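Local coordinates for carbonic anhydrase (Porphyridium purpureum, PDB 1DDZ), which probably catalyses the reversible hydration of carbon dioxide to hydrogencarbonate as a zinc-dependent carbonic anhydrase of the beta class, at residues 198-212 against 222-234. Numbering follows the deposited sequence.
Sequences QDAWDAGQELTVQGV and RDLGVVVNSSDDI
Trp-201 lays one face of its indole under the backbone of Asn-229, whose CA stands 3.6 Å from the centroid of the six-membered ring, a CH-pi contact almost on the ring normal. The example illustrates how a beta hairpin that ends a sheet within its chain is tied to the helix that precedes it: strands 208-214 and 222-227 form the antiparallel end of one of the two mixed sheets of this beta-class carbonic anhydrase, and the chain leaving the second strand runs back across helix 195-202. Asn-229, its CG anti to the backbone N (chi1 -176°), lays its amide over the CB-CG bond of Trp-201, at the rim of the indole, the two planes stacked within 19°, while its ND2 reaches a water that also bonds to Gln-205 O. The indole itself is fixed from within its own segment, since Trp-201 NE1 donates in the ring plane to a lone pair of Leu-207 O (2.6 Å).

Further along, Gln-198 uses both ends of its amide as a clamp on the outgoing chain. NE2 gives a nearly straight bond to Ser-230 O, and Gln-198 OE1 accepts from Asp-232 N at 2.7 Å, the donor standing above the carbonyl plane; NE2 is also bonded to Cys-192 O. The carboxylate of Asp-232 turns elsewhere, to Ser-265, while its backbone O meets Arg-156 of the second subunit, so this exit chain also lies at the dimer contact.

In the hairpin, Val-209 and Val-227 form a hydrogen-bonded pair, with distances of 2.9 Å from Val-209 N to Val-227 O and 2.7 Å from Val-227 N to Val-209 O. Val-227 packs against Cys-192 of helix 172-193 and Thr-270 of helix 266-279. Near the turn, Asp-223 closes an Asx turn: Asp-223 OD1 accepts Gly-225 N at 2.9 Å, from above the carboxylate plane.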
# COMPACT_ATOMS: atom_id res chain seq x y z
N GLN A 198 -3.76 -14.54 12.61
CA GLN A 198 -2.93 -15.10 13.68
C GLN A 198 -3.51 -14.72 15.06
O GLN A 198 -3.64 -15.57 15.94
CB GLN A 198 -1.47 -14.65 13.56
CG GLN A 198 -0.71 -15.34 12.42
CD GLN A 198 -0.59 -16.86 12.60
OE1 GLN A 198 0.07 -17.33 13.50
NE2 GLN A 198 -1.20 -17.63 11.70
N ASP A 199 -3.94 -13.48 15.22
CA ASP A 199 -4.53 -13.05 16.48
C ASP A 199 -5.81 -13.82 16.77
O ASP A 199 -6.00 -14.36 17.84
CB ASP A 199 -4.83 -11.55 16.44
CG ASP A 199 -3.60 -10.70 16.51
OD1 ASP A 199 -2.56 -11.16 17.01
OD2 ASP A 199 -3.70 -9.54 16.07
N ALA A 200 -6.69 -13.90 15.79
CA ALA A 200 -7.95 -14.60 15.93
C ALA A 200 -7.71 -16.03 16.37
O ALA A 200 -8.34 -16.50 17.32
CB ALA A 200 -8.73 -14.59 14.62
N TRP A 201 -6.79 -16.71 15.69
CA TRP A 201 -6.48 -18.09 16.01
C TRP A 201 -5.87 -18.23 17.40
O TRP A 201 -6.19 -19.18 18.12
CB TRP A 201 -5.57 -18.69 14.96
CG TRP A 201 -6.30 -19.08 13.73
CD1 TRP A 201 -7.65 -19.20 13.59
CD2 TRP A 201 -5.72 -19.43 12.47
NE1 TRP A 201 -7.95 -19.60 12.31
CE2 TRP A 201 -6.78 -19.74 11.60
CE3 TRP A 201 -4.41 -19.50 11.99
CZ2 TRP A 201 -6.57 -20.13 10.26
CZ3 TRP A 201 -4.20 -19.88 10.65
CH2 TRP A 201 -5.28 -20.19 9.81
N ASP A 202 -5.03 -17.27 17.79
CA ASP A 202 -4.45 -17.29 19.12
C ASP A 202 -5.58 -17.15 20.17
O ASP A 202 -5.52 -17.76 21.25
CB ASP A 202 -3.40 -16.18 19.31
CG ASP A 202 -2.08 -16.48 18.61
OD1 ASP A 202 -1.92 -17.58 18.04
OD2 ASP A 202 -1.18 -15.60 18.63
N ALA A 203 -6.61 -16.37 19.85
CA ALA A 203 -7.75 -16.17 20.75
C ALA A 203 -8.77 -17.29 20.62
O ALA A 203 -9.87 -17.21 21.16
CB ALA A 203 -8.40 -14.84 20.46
N GLY A 204 -8.40 -18.34 19.89
CA GLY A 204 -9.30 -19.47 19.72
C GLY A 204 -10.57 -19.19 18.94
O GLY A 204 -11.55 -19.91 19.11
N GLN A 205 -10.56 -18.16 18.11
CA GLN A 205 -11.73 -17.83 17.30
C GLN A 205 -11.85 -18.81 16.13
O GLN A 205 -10.86 -19.08 15.44
CB GLN A 205 -11.65 -16.38 16.78
CG GLN A 205 -12.74 -15.99 15.79
CD GLN A 205 -12.73 -14.53 15.48
OE1 GLN A 205 -12.12 -13.74 16.21
NE2 GLN A 205 -13.39 -14.13 14.40
N GLU A 206 -13.06 -19.30 15.90
CA GLU A 206 -13.33 -20.24 14.83
C GLU A 206 -13.20 -19.50 13.51
O GLU A 206 -14.01 -18.62 13.21
CB GLU A 206 -14.76 -20.75 14.98
CG GLU A 206 -14.98 -22.17 14.50
CD GLU A 206 -14.78 -23.21 15.61
OE1 GLU A 206 -13.90 -23.03 16.48
OE2 GLU A 206 -15.54 -24.21 15.60
N LEU A 207 -12.19 -19.85 12.72
CA LEU A 207 -11.95 -19.17 11.45
C LEU A 207 -11.12 -20.02 10.49
O LEU A 207 -9.92 -20.26 10.71
CB LEU A 207 -11.21 -17.83 11.70
CG LEU A 207 -10.86 -16.89 10.53
CD1 LEU A 207 -12.12 -16.43 9.82
CD2 LEU A 207 -10.10 -15.69 11.07
N THR A 208 -11.76 -20.47 9.42
CA THR A 208 -11.07 -21.27 8.42
C THR A 208 -10.64 -20.44 7.21
O THR A 208 -11.30 -19.47 6.86
CB THR A 208 -11.95 -22.39 7.87
OG1 THR A 208 -13.13 -21.82 7.30
CG2 THR A 208 -12.31 -23.37 8.98
N VAL A 209 -9.53 -20.80 6.59
CA VAL A 209 -9.11 -20.12 5.39
C VAL A 209 -8.95 -21.24 4.39
O VAL A 209 -8.24 -22.19 4.66
CB VAL A 209 -7.78 -19.39 5.54
CG1 VAL A 209 -7.51 -18.56 4.26
CG2 VAL A 209 -7.80 -18.51 6.77
N GLN A 210 -9.61 -21.13 3.26
CA GLN A 210 -9.53 -22.16 2.24
C GLN A 210 -9.37 -21.58 0.85
O GLN A 210 -9.85 -20.48 0.57
CB GLN A 210 -10.79 -23.03 2.34
CG GLN A 210 -11.53 -23.27 1.04
CD GLN A 210 -12.11 -24.67 0.94
OE1 GLN A 210 -13.01 -25.04 1.68
NE2 GLN A 210 -11.59 -25.45 0.02
N GLY A 211 -8.65 -22.31 0.00
CA GLY A 211 -8.44 -21.90 -1.38
C GLY A 211 -9.35 -22.65 -2.33
O GLY A 211 -9.65 -23.83 -2.14
N VAL A 212 -9.73 -21.99 -3.42
CA VAL A 212 -10.64 -22.60 -4.37
C VAL A 212 -10.38 -21.98 -5.76
O VAL A 212 -9.83 -20.90 -5.84
CB VAL A 212 -12.09 -22.37 -3.79
CG1 VAL A 212 -12.84 -21.27 -4.51
CG2 VAL A 212 -12.82 -23.66 -3.64
N ARG A 222 -12.90 -26.14 -7.32
CA ARG A 222 -11.92 -27.19 -7.04
C ARG A 222 -11.21 -26.78 -5.77
O ARG A 222 -10.96 -25.59 -5.55
CB ARG A 222 -10.91 -27.31 -8.16
CG ARG A 222 -11.44 -27.20 -9.55
CD ARG A 222 -12.41 -28.27 -9.87
NE ARG A 222 -12.65 -28.25 -11.31
CZ ARG A 222 -13.21 -29.25 -11.99
NH1 ARG A 222 -13.60 -30.34 -11.34
NH2 ARG A 222 -13.36 -29.16 -13.30
N ASP A 223 -10.82 -27.76 -4.98
CA ASP A 223 -10.19 -27.49 -3.70
C ASP A 223 -8.68 -27.26 -3.76
O ASP A 223 -7.99 -27.94 -4.49
CB ASP A 223 -10.50 -28.65 -2.76
CG ASP A 223 -10.31 -28.32 -1.32
OD1 ASP A 223 -9.99 -27.15 -1.02
OD2 ASP A 223 -10.49 -29.23 -0.48
N LEU A 224 -8.21 -26.23 -3.06
CA LEU A 224 -6.77 -25.95 -3.00
C LEU A 224 -6.26 -26.21 -1.60
O LEU A 224 -5.07 -26.06 -1.34
CB LEU A 224 -6.44 -24.51 -3.36
CG LEU A 224 -6.13 -24.12 -4.80
CD1 LEU A 224 -4.94 -24.91 -5.31
CD2 LEU A 224 -7.31 -24.40 -5.64
N GLY A 225 -7.18 -26.49 -0.68
CA GLY A 225 -6.80 -26.75 0.69
C GLY A 225 -7.46 -25.80 1.66
O GLY A 225 -7.82 -24.69 1.29
N VAL A 226 -7.66 -26.27 2.89
CA VAL A 226 -8.27 -25.52 3.97
C VAL A 226 -7.33 -25.54 5.15
O VAL A 226 -6.72 -26.56 5.44
CB VAL A 226 -9.59 -26.19 4.47
CG1 VAL A 226 -10.31 -25.31 5.51
CG2 VAL A 226 -10.52 -26.48 3.30
N VAL A 227 -7.13 -24.41 5.80
CA VAL A 227 -6.32 -24.41 6.99
C VAL A 227 -7.27 -23.93 8.08
O VAL A 227 -8.06 -22.99 7.87
CB VAL A 227 -4.96 -23.66 6.85
CG1 VAL A 227 -4.82 -22.98 5.50
CG2 VAL A 227 -4.70 -22.75 8.02
N VAL A 228 -7.30 -24.67 9.18
CA VAL A 228 -8.20 -24.39 10.29
C VAL A 228 -7.59 -23.52 11.36
O VAL A 228 -8.23 -22.59 11.84
CB VAL A 228 -8.70 -25.72 10.91
CG1 VAL A 228 -9.71 -25.45 12.02
CG2 VAL A 228 -9.36 -26.56 9.83
N ASN A 229 -6.35 -23.81 11.72
CA ASN A 229 -5.65 -23.04 12.73
C ASN A 229 -4.18 -23.49 12.72
O ASN A 229 -3.89 -24.60 13.10
CB ASN A 229 -6.29 -23.28 14.11
CG ASN A 229 -5.66 -22.43 15.20
OD1 ASN A 229 -4.44 -22.23 15.23
ND2 ASN A 229 -6.49 -21.90 16.09
N SER A 230 -3.27 -22.65 12.24
CA SER A 230 -1.85 -22.98 12.22
C SER A 230 -1.06 -21.76 12.60
O SER A 230 -1.09 -20.78 11.87
CB SER A 230 -1.38 -23.41 10.83
OG SER A 230 -2.08 -24.53 10.32
N SER A 231 -0.34 -21.82 13.72
CA SER A 231 0.50 -20.71 14.16
C SER A 231 1.59 -20.51 13.14
O SER A 231 2.15 -21.47 12.60
CB SER A 231 1.15 -20.97 15.52
OG SER A 231 2.16 -20.01 15.78
N ASP A 232 1.89 -19.25 12.87
CA ASP A 232 2.92 -18.91 11.92
C ASP A 232 4.13 -18.43 12.71
O ASP A 232 5.09 -17.97 12.14
CB ASP A 232 2.44 -17.84 10.95
CG ASP A 232 3.38 -17.66 9.78
OD1 ASP A 232 4.01 -18.65 9.42
OD2 ASP A 232 3.51 -16.55 9.24
N ASP A 233 4.12 -18.68 14.01
CA ASP A 233 5.20 -18.27 14.89
C ASP A 233 6.54 -18.98 14.71
O ASP A 233 6.60 -20.20 14.58
CB ASP A 233 4.77 -18.47 16.34
CG ASP A 233 5.83 -18.02 17.31
OD1 ASP A 233 6.07 -16.81 17.36
OD2 ASP A 233 6.44 -18.87 17.99
N ILE A 234 7.62 -18.21 14.70
CA ILE A 234 8.96 -18.77 14.62
C ILE A 234 9.84 -18.17 15.70
O ILE A 234 11.00 -18.52 15.79
CB ILE A 234 9.67 -18.55 13.25
CG1 ILE A 234 9.84 -17.06 12.98
CG2 ILE A 234 8.95 -19.29 12.14
CD1 ILE A 234 10.81 -16.76 11.85
O HOH W 1 -9.30 -21.60 16.12
O HOH W 2 -11.31 -22.85 13.02